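Side-chain contacts in exotoxin 3 (Staphylococcus aureus, PDB 2Z8L), which binds the glycan sialyl Lewis X and belongs to the staphylococcal superantigen-like toxins, built from an OB fold and a beta-grasp domain: residues Val81-Glu84 with Ala85-Arg88; Arg149-Leu152 with Ile153-Asp157. One frame throughout, in Å; residues are numbered along the deposited sequence.

In the fold
Following the chain from the N terminus, contact 1 comes first: 81-84 runs from the end of strand 77-81 into the short strand 85-86, on the surface of the OB-fold half, where both strands pair with 92-100. Contact 2 follows in the beta-grasp half, where 149-152 and 153-157 form the last turns of helix 141-155 and the turn that leaves it. Each contact joins two consecutive segments, so neither closes a long loop, and the two lie in series without nesting or crossing. Contacts 1 and 2 have centres about 24 Å apart and nearest atoms about 8 Å apart. The halves meet at 81-84 itself, where V82 touches K142 and F146 of the helix that carries contact 2.

Contact 1 (Val81-Glu84 with Ala85-Arg88); sequences VVKE and AENR
K83 sends CG anti to its backbone N (chi1 -164°) and then bends at chi3 and chi4, while E86 also starts anti (chi1 -179°) but stays extended to its carboxylate; the two chains lean together over one side of the backbone. Their ends form a salt bridge, K83 NZ to E86 OE1 at 2.7 Å. The ammonium does not lie in the carboxylate plane but comes from above it, 36° out. Below the charged pair the lysine chain crosses the glutamate's at a slant, with K83 CD 3.5 Å and K83 CE 3.6 Å from E86 OE1. Nearer the backbone, K83 CG passes 3.7 Å from A85 O. K83 and E86 are exposed, so the bridge lies on the surface, where solvent probably weakens it; both side chains also touch V92 of the neighbouring strand.

E84 takes a different course. Its carboxylate leads away from 85-88, where OE2 is hydrogen-bonded to Y24 OH and OE1 has a long, weak ion pair with K185. A85 in turn points its methyl away from 81-84. Backbone hydrogen bonds link both E84 and A85 to F93. Two successive residues facing one on the antiparallel strand 92-100 make a classic beta bulge, here at the start of the short strand 85-86 in the OB-fold domain.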
# COMPACT_ATOMS: atom_id res chain seq x y z
N VAL A 81 -4.54 -0.02 -6.79
CA VAL A 81 -5.97 0.05 -6.63
C VAL A 81 -6.49 -1.12 -5.76
O VAL A 81 -6.17 -2.30 -6.02
CB VAL A 81 -6.69 0.04 -8.04
CG1 VAL A 81 -8.22 0.03 -7.84
CG2 VAL A 81 -6.23 1.19 -8.90
N VAL A 82 -7.28 -0.78 -4.73
CA VAL A 82 -8.06 -1.72 -3.94
C VAL A 82 -9.48 -1.19 -3.94
O VAL A 82 -9.74 -0.09 -3.51
CB VAL A 82 -7.50 -1.86 -2.48
CG1 VAL A 82 -8.39 -2.82 -1.69
CG2 VAL A 82 -6.07 -2.32 -2.53
N LYS A 83 -10.40 -1.95 -4.51
CA LYS A 83 -11.76 -1.47 -4.67
C LYS A 83 -12.37 -1.21 -3.31
O LYS A 83 -12.37 -2.10 -2.45
CB LYS A 83 -12.56 -2.51 -5.43
CG LYS A 83 -13.82 -2.02 -5.97
CD LYS A 83 -14.47 -3.08 -6.86
CE LYS A 83 -13.53 -3.48 -8.03
NZ LYS A 83 -14.30 -3.87 -9.26
N GLU A 84 -12.85 0.01 -3.06
CA GLU A 84 -13.55 0.33 -1.82
C GLU A 84 -15.04 0.34 -2.08
O GLU A 84 -15.86 -0.04 -1.24
CB GLU A 84 -13.12 1.67 -1.22
CG GLU A 84 -11.63 1.81 -0.90
CD GLU A 84 -11.15 0.98 0.32
OE1 GLU A 84 -11.99 0.55 1.16
OE2 GLU A 84 -9.91 0.79 0.43
N ALA A 85 -15.40 0.79 -3.28
CA ALA A 85 -16.79 0.84 -3.70
C ALA A 85 -16.86 0.79 -5.23
O ALA A 85 -15.86 1.04 -5.91
CB ALA A 85 -17.44 2.11 -3.16
N GLU A 86 -18.01 0.42 -5.77
CA GLU A 86 -18.26 0.48 -7.20
C GLU A 86 -19.73 0.79 -7.44
O GLU A 86 -20.59 0.29 -6.73
CB GLU A 86 -17.86 -0.84 -7.86
CG GLU A 86 -18.07 -0.85 -9.37
CD GLU A 86 -17.45 -2.06 -10.07
OE1 GLU A 86 -16.82 -2.89 -9.39
OE2 GLU A 86 -17.62 -2.17 -11.31
N ASN A 87 -20.00 1.64 -8.44
CA ASN A 87 -21.37 2.05 -8.73
C ASN A 87 -21.90 1.31 -9.95
O ASN A 87 -21.19 0.46 -10.52
CB ASN A 87 -21.46 3.58 -8.84
CG ASN A 87 -20.80 4.13 -10.08
OD1 ASN A 87 -20.62 3.42 -11.07
ND2 ASN A 87 -20.46 5.40 -10.05
N ARG A 88 -23.14 1.62 -10.34
CA ARG A 88 -23.83 0.91 -11.44
C ARG A 88 -23.22 1.17 -12.80
O ARG A 88 -23.42 0.38 -13.73
CB ARG A 88 -25.33 1.25 -11.48
CG ARG A 88 -26.14 0.78 -10.25
CD ARG A 88 -26.07 -0.75 -10.01
NE ARG A 88 -26.25 -1.10 -8.60
CZ ARG A 88 -25.34 -0.90 -7.64
NH1 ARG A 88 -24.16 -0.34 -7.91
NH2 ARG A 88 -25.60 -1.27 -6.39

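Contact 2 (Arg149-Leu152 with Ile153-Asp157); sequences RQYL and IQNFD. Unlike the reference sequence in segment 153-157: N155 (reference Asp).
Y151 and F156 bring their rings together at the end of helix 141-155, and the apolar contacts centre on them. Y151 CE2 lies 3.6 Å from F156 CE2, near the plane of the phenylalanine ring and at its edge. The ring planes are 46° apart, an oblique pairing. F156 CG stands beside its own backbone N (chi1 -68°), which sends the ring out to the flank of the helix, beside Y151 and L152, where L152 CD2 approaches F156 CD2 to 4.0 Å. L152 and F156 continue inward onto I117 and I207 of the beta-grasp sheet, and F156 meets the ring of H128. I153 lays its CG1 against the backbone of the preceding turn, 3.3 Å from R149 O.

The backbone bonds are those of an alpha-helix running out. I153 N is bound to R149 O at 2.8 Å, and Q154 and N155 use the carbonyls of Q150 and Y151 in the same i to i+4 pattern. At the last turn F156 N still reaches L152 O at 2.9 Å, but it stands above the carbonyl plane, 41° out, and F156 has already left helical backbone angles. This is the C-terminal end of the helix that packs on the beta-grasp sheet.

Among the polar side chains, Q154, extended beyond CG, passes Q150 O with CG at 3.2 Å and crosses the Q150 chain obliquely, its NE2 3.8 Å from Q150 CG. Q150 NE2 itself is taken by Y25 O and G27 O. The guanidinium of R149 turns away to a salt bridge with D145 and hydrogen bonds to Y159 and K184.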
# COMPACT_ATOMS: atom_id res chain seq x y z
N ARG A 149 0.69 -7.30 4.70
CA ARG A 149 -0.41 -8.01 5.42
C ARG A 149 -0.92 -9.22 4.66
O ARG A 149 -1.12 -10.28 5.28
CB ARG A 149 -1.60 -7.12 5.78
CG ARG A 149 -1.21 -5.92 6.68
CD ARG A 149 -2.41 -5.36 7.35
NE ARG A 149 -2.22 -3.98 7.69
CZ ARG A 149 -2.92 -3.32 8.59
NH1 ARG A 149 -3.85 -3.93 9.30
NH2 ARG A 149 -2.66 -2.03 8.74
N GLN A 150 -1.14 -9.09 3.35
CA GLN A 150 -1.61 -10.23 2.59
C GLN A 150 -0.63 -11.42 2.68
O GLN A 150 -1.05 -12.53 2.84
CB GLN A 150 -1.87 -9.81 1.14
CG GLN A 150 -2.60 -10.88 0.35
CD GLN A 150 -3.29 -10.33 -0.87
OE1 GLN A 150 -2.70 -10.33 -1.97
NE2 GLN A 150 -4.56 -9.88 -0.71
N TYR A 151 0.67 -11.13 2.62
CA TYR A 151 1.71 -12.17 2.74
C TYR A 151 1.62 -12.83 4.13
O TYR A 151 1.72 -14.04 4.28
CB TYR A 151 3.06 -11.58 2.55
CG TYR A 151 4.19 -12.52 2.74
CD1 TYR A 151 4.56 -13.37 1.71
CD2 TYR A 151 4.89 -12.57 3.92
CE1 TYR A 151 5.59 -14.29 1.89
CE2 TYR A 151 5.93 -13.47 4.12
CZ TYR A 151 6.27 -14.32 3.10
OH TYR A 151 7.30 -15.21 3.30
N LEU A 152 1.44 -12.01 5.17
CA LEU A 152 1.36 -12.54 6.53
C LEU A 152 0.09 -13.35 6.80
O LEU A 152 0.08 -14.31 7.60
CB LEU A 152 1.53 -11.41 7.56
CG LEU A 152 2.86 -10.67 7.58
CD1 LEU A 152 2.73 -9.47 8.49
CD2 LEU A 152 4.00 -11.62 7.99
N ILE A 153 -1.03 -12.98 6.15
CA ILE A 153 -2.25 -13.72 6.27
C ILE A 153 -2.09 -15.09 5.62
O ILE A 153 -2.52 -16.11 6.19
CB ILE A 153 -3.42 -12.95 5.65
CG1 ILE A 153 -3.78 -11.76 6.53
CG2 ILE A 153 -4.67 -13.85 5.51
CD1 ILE A 153 -4.61 -10.63 5.77
N GLN A 154 -1.48 -15.09 4.43
CA GLN A 154 -1.31 -16.34 3.64
C GLN A 154 -0.28 -17.30 4.24
O GLN A 154 -0.38 -18.52 4.07
CB GLN A 154 -0.89 -16.02 2.21
CG GLN A 154 -1.93 -15.26 1.37
CD GLN A 154 -1.38 -14.68 0.06
OE1 GLN A 154 -0.16 -14.39 -0.08
NE2 GLN A 154 -2.28 -14.43 -0.88
N ASN A 155 0.74 -16.75 4.89
CA ASN A 155 1.91 -17.56 5.27
C ASN A 155 2.22 -17.65 6.77
O ASN A 155 2.93 -18.56 7.19
CB ASN A 155 3.13 -17.05 4.53
CG ASN A 155 2.97 -17.14 3.04
OD1 ASN A 155 2.72 -16.15 2.35
ND2 ASN A 155 3.13 -18.35 2.53
N PHE A 156 1.74 -16.69 7.55
CA PHE A 156 2.08 -16.61 8.96
C PHE A 156 0.87 -16.45 9.86
O PHE A 156 0.99 -15.99 11.00
CB PHE A 156 3.14 -15.52 9.20
CG PHE A 156 4.46 -15.87 8.61
CD1 PHE A 156 5.35 -16.69 9.32
CD2 PHE A 156 4.79 -15.48 7.34
CE1 PHE A 156 6.55 -17.06 8.75
CE2 PHE A 156 6.01 -15.84 6.78
CZ PHE A 156 6.87 -16.63 7.48
N ASP A 157 -0.31 -16.83 9.37
CA ASP A 157 -1.48 -16.92 10.20
C ASP A 157 -1.89 -15.58 10.82
O ASP A 157 -2.54 -15.55 11.86
CB ASP A 157 -1.28 -17.95 11.33
CG ASP A 157 -1.14 -19.39 10.82
OD1 ASP A 157 -1.77 -19.74 9.79
OD2 ASP A 157 -0.46 -20.20 11.51